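Competence damage-inducible protein A (Klebsiella pneumoniae subsp. pneumoniae MGH 78578, PDB 5V01) is of unknown function but belongs to the CinA family, some of whose members deamidate nicotinamide mononucleotide. Local coordinates at residues G98-A101 with I107-A110; R29-T34 with W133-Q138. All blocks are in the same frame, centred on the assembly; numbering follows the deposited sequence.

How the contacts relate
Both contacts lie on the same five-stranded mixed sheet, their centres about 8 Å apart and on one side of the chain's centre. Contact 1 lays helix 89-103 on strand 107-113; contact 2 joins the lead-in to strand 33-37 with the end of strand 128-135 and the turn after it. Strand 107-113 is the bridge: its A108 O lies 2.8 Å from N134 N, and its I107 O lies 2.9 Å from T34 N, both probable hydrogen bonds. The helix reaches the sheet again where I99 CG1 comes 3.3 Å from T34 OG1. A bound sodium ion lies about 10 Å from the I107 side chain and one about 9 Å from that of W31, so neither contact is part of a metal site.

Contact 1: G98-A101 with I107-A110; sequences GILA and IAIA
A108 puts its methyl group between I99 and L100, where helix 89-103 packs on the sheet and turns through a short loop into strand 107-113. This is helix-on-sheet packing in a layered alpha/beta fold, made here by consecutive elements of the chain. The side chains meet through carbon atoms alone. A108 CB is 3.7 Å from I99 CG2 and 3.8 Å from L100 CD1, so one small side chain meets two successive helix residues. The alanine's small side chain goes with a close approach of the backbones: the CA atoms of L100 and A108 are 5.3 Å apart.

The two helix residues arrive differently. I99 turns its CB toward the strand but meets A108 with the short branch CG2, which lies between the backbone N and the carbonyl carbon; the longer branch CG1, trans to the N (chi1 -164°), leads away from A108, and the side chain packs on T34 and A36 of the neighbouring strand 33-37. L100 starts out alongside the strand, and its chi1 of -168° carries the branched end in toward it, until CD1 rests against the peptide that links I107 to A108. Further out, L100 also touches N134 on the other flanking strand, 128-135. A108 itself packs on T34, and A110, on the same face two residues along, touches M95 and S96 one turn earlier in the helix.

Alternation along the strand sends I107 and I109 to the opposite face, where both meet L165 of helix 150-169. The strand is thus covered by a helix on each face. L100 touches at two points, CB and CD1: CB is 3.9 Å from A108 CB, while CD1 is 3.7 Å from A108 N and 3.8 Å from I107 C.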
loop_
_atom_site.group_PDB
_atom_site.type_symbol
_atom_site.label_atom_id
_atom_site.label_comp_id
_atom_site.label_asym_id
_atom_site.label_seq_id
_atom_site.Cartn_x
_atom_site.Cartn_y
_atom_site.Cartn_z
ATOM N N GLY A 98 7.162 -7.695 -11.671
ATOM C CA GLY A 98 5.791 -8.113 -11.503
ATOM C C GLY A 98 4.837 -6.946 -11.371
ATOM O O GLY A 98 3.774 -6.936 -11.995
ATOM N N ILE A 99 5.219 -5.941 -10.586
ATOM C CA ILE A 99 4.333 -4.773 -10.424
ATOM C C ILE A 99 4.325 -3.867 -11.641
ATOM O O ILE A 99 3.274 -3.321 -12.007
ATOM C CB ILE A 99 4.633 -4.038 -9.103
ATOM C CG1 ILE A 99 3.489 -3.076 -8.724
ATOM C CG2 ILE A 99 5.949 -3.274 -9.140
ATOM C CD1 ILE A 99 2.109 -3.679 -8.611
ATOM N N LEU A 100 5.468 -3.757 -12.333
ATOM C CA LEU A 100 5.490 -2.974 -13.573
ATOM C C LEU A 100 4.467 -3.558 -14.556
ATOM O O LEU A 100 3.704 -2.805 -15.164
ATOM C CB LEU A 100 6.887 -2.975 -14.199
ATOM C CG LEU A 100 7.124 -1.992 -15.331
ATOM C CD1 LEU A 100 7.363 -0.601 -14.782
ATOM C CD2 LEU A 100 8.319 -2.437 -16.172
ATOM N N ALA A 101 4.462 -4.894 -14.699
ATOM C CA ALA A 101 3.545 -5.589 -15.605
ATOM C C ALA A 101 2.086 -5.429 -15.163
ATOM O O ALA A 101 1.226 -5.129 -15.990
ATOM C CB ALA A 101 3.909 -7.059 -15.708
ATOM N N ILE A 107 7.566 3.177 -14.595
ATOM C CA ILE A 107 8.563 3.013 -13.549
ATOM C C ILE A 107 7.959 2.241 -12.393
ATOM O O ILE A 107 6.843 2.540 -11.972
ATOM C CB ILE A 107 9.096 4.366 -13.033
ATOM C CG1 ILE A 107 9.765 5.144 -14.184
ATOM C CG2 ILE A 107 10.071 4.170 -11.875
ATOM C CD1 ILE A 107 9.807 6.637 -13.985
ATOM N N ALA A 108 8.705 1.266 -11.882
ATOM C CA ALA A 108 8.315 0.491 -10.696
ATOM C C ALA A 108 9.424 0.593 -9.655
ATOM O O ALA A 108 10.608 0.496 -9.974
ATOM C CB ALA A 108 8.056 -0.978 -11.054
ATOM N N ILE A 109 9.032 0.809 -8.414
ATOM C CA ILE A 109 9.925 0.673 -7.266
ATOM C C ILE A 109 9.485 -0.519 -6.460
ATOM O O ILE A 109 8.290 -0.637 -6.144
ATOM C CB ILE A 109 9.949 1.921 -6.388
ATOM C CG1 ILE A 109 10.400 3.127 -7.208
ATOM C CG2 ILE A 109 10.834 1.688 -5.187
ATOM C CD1 ILE A 109 10.335 4.444 -6.492
ATOM N N ALA A 110 10.444 -1.387 -6.132
ATOM C CA ALA A 110 10.237 -2.443 -5.140
ATOM C C ALA A 110 11.193 -2.252 -3.983
ATOM O O ALA A 110 12.335 -1.891 -4.197
ATOM C CB ALA A 110 10.405 -3.828 -5.749
#

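Contact 2: R29-T34 with W133-Q138; sequences RGWRLT and WNFRGQ
W31 meets F135 and R136 where a helix exit faces a hairpin tip. G30, with positive phi, ends helix 15-29 in a Schellman motif, and the chain runs extended through W31 into strand 33-37. Opposite, F135 to Q138 form a type I' turn, closed by F135 N to Q138 O (2.8 Å) and Q138 N to F135 O; N134 OD1 braces it as an Asx motif, accepting from G137 N at 2.8 Å.

F135 carries its ring trans to the backbone N (chi1 174°), which brings CE1 and CZ over one face of the indole. F135 CZ comes within 3.6 Å of W31 CH2, and the rings meet obliquely, planes 46° apart. R29 CB sits over the centre of the indole's other face. R136 reaches across with an extended chain and turns one guanidinium face toward W31 NE1, which is 3.5 Å from R136 NH2, with the planes 62° apart. One water, in the indole plane, accepts from W31 NE1 (3.0 Å) and R136 NH1 (2.9 Å), tying the two together.

R136 NH2 also forms a salt bridge with D106, whose carboxylate accepts from R32 N. The F135 ring stacks on W172, and both W31 and F135 touch I107 at the start of central strand 107-113, with L169 of helix 150-169 against W31.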
loop_
_atom_site.group_PDB
_atom_site.type_symbol
_atom_site.label_atom_id
_atom_site.label_comp_id
_atom_site.label_asym_id
_atom_site.label_seq_id
_atom_site.Cartn_x
_atom_site.Cartn_y
_atom_site.Cartn_z
ATOM N N ARG A 29 6.931 14.435 -17.911
ATOM C CA ARG A 29 7.318 13.445 -18.929
ATOM C C ARG A 29 6.178 12.554 -19.389
ATOM O O ARG A 29 6.351 11.792 -20.327
ATOM C CB ARG A 29 8.451 12.577 -18.391
ATOM C CG ARG A 29 9.709 13.385 -18.226
ATOM C CD ARG A 29 10.764 12.649 -17.458
ATOM N NE ARG A 29 11.987 13.450 -17.380
ATOM C CZ ARG A 29 12.145 14.537 -16.621
ATOM N NH1 ARG A 29 11.164 15.003 -15.826
ATOM N NH2 ARG A 29 13.299 15.165 -16.647
ATOM N N GLY A 30 5.028 12.636 -18.721
ATOM C CA GLY A 30 3.896 11.775 -18.996
ATOM C C GLY A 30 4.183 10.359 -18.565
ATOM O O GLY A 30 3.691 9.421 -19.183
ATOM N N TRP A 31 4.968 10.205 -17.489
ATOM C CA TRP A 31 5.304 8.871 -16.954
ATOM C C TRP A 31 4.477 8.533 -15.730
ATOM O O TRP A 31 4.090 9.407 -14.962
ATOM C CB TRP A 31 6.783 8.768 -16.604
ATOM C CG TRP A 31 7.725 8.874 -17.782
ATOM C CD1 TRP A 31 7.411 8.800 -19.088
ATOM C CD2 TRP A 31 9.143 9.073 -17.715
ATOM N NE1 TRP A 31 8.546 8.952 -19.859
ATOM C CE2 TRP A 31 9.624 9.107 -19.032
ATOM C CE3 TRP A 31 10.052 9.209 -16.663
ATOM C CZ2 TRP A 31 10.973 9.292 -19.332
ATOM C CZ3 TRP A 31 11.392 9.386 -16.957
ATOM C CH2 TRP A 31 11.839 9.421 -18.282
ATOM N N ARG A 32 4.249 7.236 -15.550
ATOM C CA ARG A 32 3.483 6.725 -14.433
ATOM C C ARG A 32 4.335 5.762 -13.628
ATOM O O ARG A 32 5.117 4.979 -14.178
ATOM C CB ARG A 32 2.201 6.048 -14.918
ATOM C CG ARG A 32 1.312 7.027 -15.647
ATOM C CD ARG A 32 -0.047 6.451 -15.963
ATOM N NE ARG A 32 -0.883 6.352 -14.771
ATOM C CZ ARG A 32 -1.514 7.370 -14.179
ATOM N NH1 ARG A 32 -1.428 8.622 -14.646
ATOM N NH2 ARG A 32 -2.265 7.133 -13.105
ATOM N N LEU A 33 4.167 5.853 -12.322
ATOM C CA LEU A 33 4.925 5.113 -11.322
ATOM C C LEU A 33 4.010 4.089 -10.650
ATOM O O LEU A 33 2.826 4.359 -10.442
ATOM C CB LEU A 33 5.401 6.122 -10.272
ATOM C CG LEU A 33 6.134 5.608 -9.042
ATOM C CD1 LEU A 33 7.473 4.954 -9.396
ATOM C CD2 LEU A 33 6.342 6.771 -8.072
ATOM N N THR A 34 4.586 2.962 -10.236
ATOM C CA THR A 34 3.894 1.938 -9.434
ATOM C C THR A 34 4.878 1.422 -8.388
ATOM O O THR A 34 6.100 1.580 -8.529
ATOM C CB THR A 34 3.369 0.813 -10.316
ATOM O OG1 THR A 34 2.547 -0.039 -9.558
ATOM C CG2 THR A 34 4.458 0.000 -10.932
ATOM N N TRP A 133 14.706 0.015 -8.767
ATOM C CA TRP A 133 14.026 1.022 -9.564
ATOM C C TRP A 133 14.089 0.499 -10.991
ATOM O O TRP A 133 15.190 0.296 -11.536
ATOM C CB TRP A 133 14.688 2.405 -9.454
ATOM C CG TRP A 133 14.804 2.947 -8.092
ATOM C CD1 TRP A 133 13.989 3.917 -7.510
ATOM C CD2 TRP A 133 15.817 2.657 -7.127
ATOM N NE1 TRP A 133 14.435 4.202 -6.257
ATOM C CE2 TRP A 133 15.543 3.447 -5.984
ATOM C CE3 TRP A 133 16.959 1.838 -7.120
ATOM C CZ2 TRP A 133 16.349 3.418 -4.843
ATOM C CZ3 TRP A 133 17.747 1.816 -5.990
ATOM C CH2 TRP A 133 17.455 2.604 -4.875
ATOM N N ASN A 134 12.930 0.233 -11.574
ATOM C CA ASN A 134 12.780 -0.408 -12.862
ATOM C C ASN A 134 12.126 0.604 -13.801
ATOM O O ASN A 134 10.968 0.943 -13.622
ATOM C CB ASN A 134 11.989 -1.701 -12.674
ATOM C CG ASN A 134 11.716 -2.449 -13.953
ATOM O OD1 ASN A 134 11.801 -1.907 -15.051
ATOM N ND2 ASN A 134 11.326 -3.713 -13.799
ATOM N N PHE A 135 12.896 1.118 -14.768
ATOM C CA PHE A 135 12.413 2.071 -15.757
ATOM C C PHE A 135 12.225 1.286 -17.053
ATOM O O PHE A 135 13.201 0.964 -17.732
ATOM C CB PHE A 135 13.430 3.227 -15.940
ATOM C CG PHE A 135 13.082 4.194 -17.043
ATOM C CD1 PHE A 135 11.866 4.835 -17.105
ATOM C CD2 PHE A 135 14.029 4.503 -17.995
ATOM C CE1 PHE A 135 11.559 5.726 -18.128
ATOM C CE2 PHE A 135 13.742 5.392 -19.022
ATOM C CZ PHE A 135 12.491 5.977 -19.109
ATOM N N ARG A 136 10.979 0.972 -17.384
ATOM C CA ARG A 136 10.616 0.310 -18.640
ATOM C C ARG A 136 11.418 -0.968 -18.914
ATOM O O ARG A 136 11.727 -1.270 -20.062
ATOM C CB ARG A 136 10.739 1.312 -19.804
ATOM C CG ARG A 136 9.773 2.474 -19.675
ATOM C CD ARG A 136 9.845 3.486 -20.806
ATOM N NE ARG A 136 8.642 4.317 -20.833
ATOM C CZ ARG A 136 8.491 5.436 -21.543
ATOM N NH1 ARG A 136 9.479 5.904 -22.304
ATOM N NH2 ARG A 136 7.337 6.098 -21.500
ATOM N N GLY A 137 11.750 -1.712 -17.855
ATOM C CA GLY A 137 12.713 -2.832 -17.952
ATOM C C GLY A 137 14.134 -2.562 -17.436
ATOM O O GLY A 137 14.813 -3.493 -16.999
ATOM N N GLN A 138 14.628 -1.330 -17.538
ATOM C CA GLN A 138 16.022 -1.079 -17.141
ATOM C C GLN A 138 15.949 -1.003 -15.601
ATOM O O GLN A 138 15.364 -0.070 -15.084
ATOM C CB GLN A 138 16.599 0.198 -17.807
ATOM C CG GLN A 138 17.960 0.027 -18.503
ATOM C CD GLN A 138 17.913 -0.904 -19.718
ATOM O OE1 GLN A 138 16.947 -0.903 -20.487
ATOM N NE2 GLN A 138 18.958 -1.699 -19.896
HETATM O O HOH W 1 8.947 8.727 -22.839
#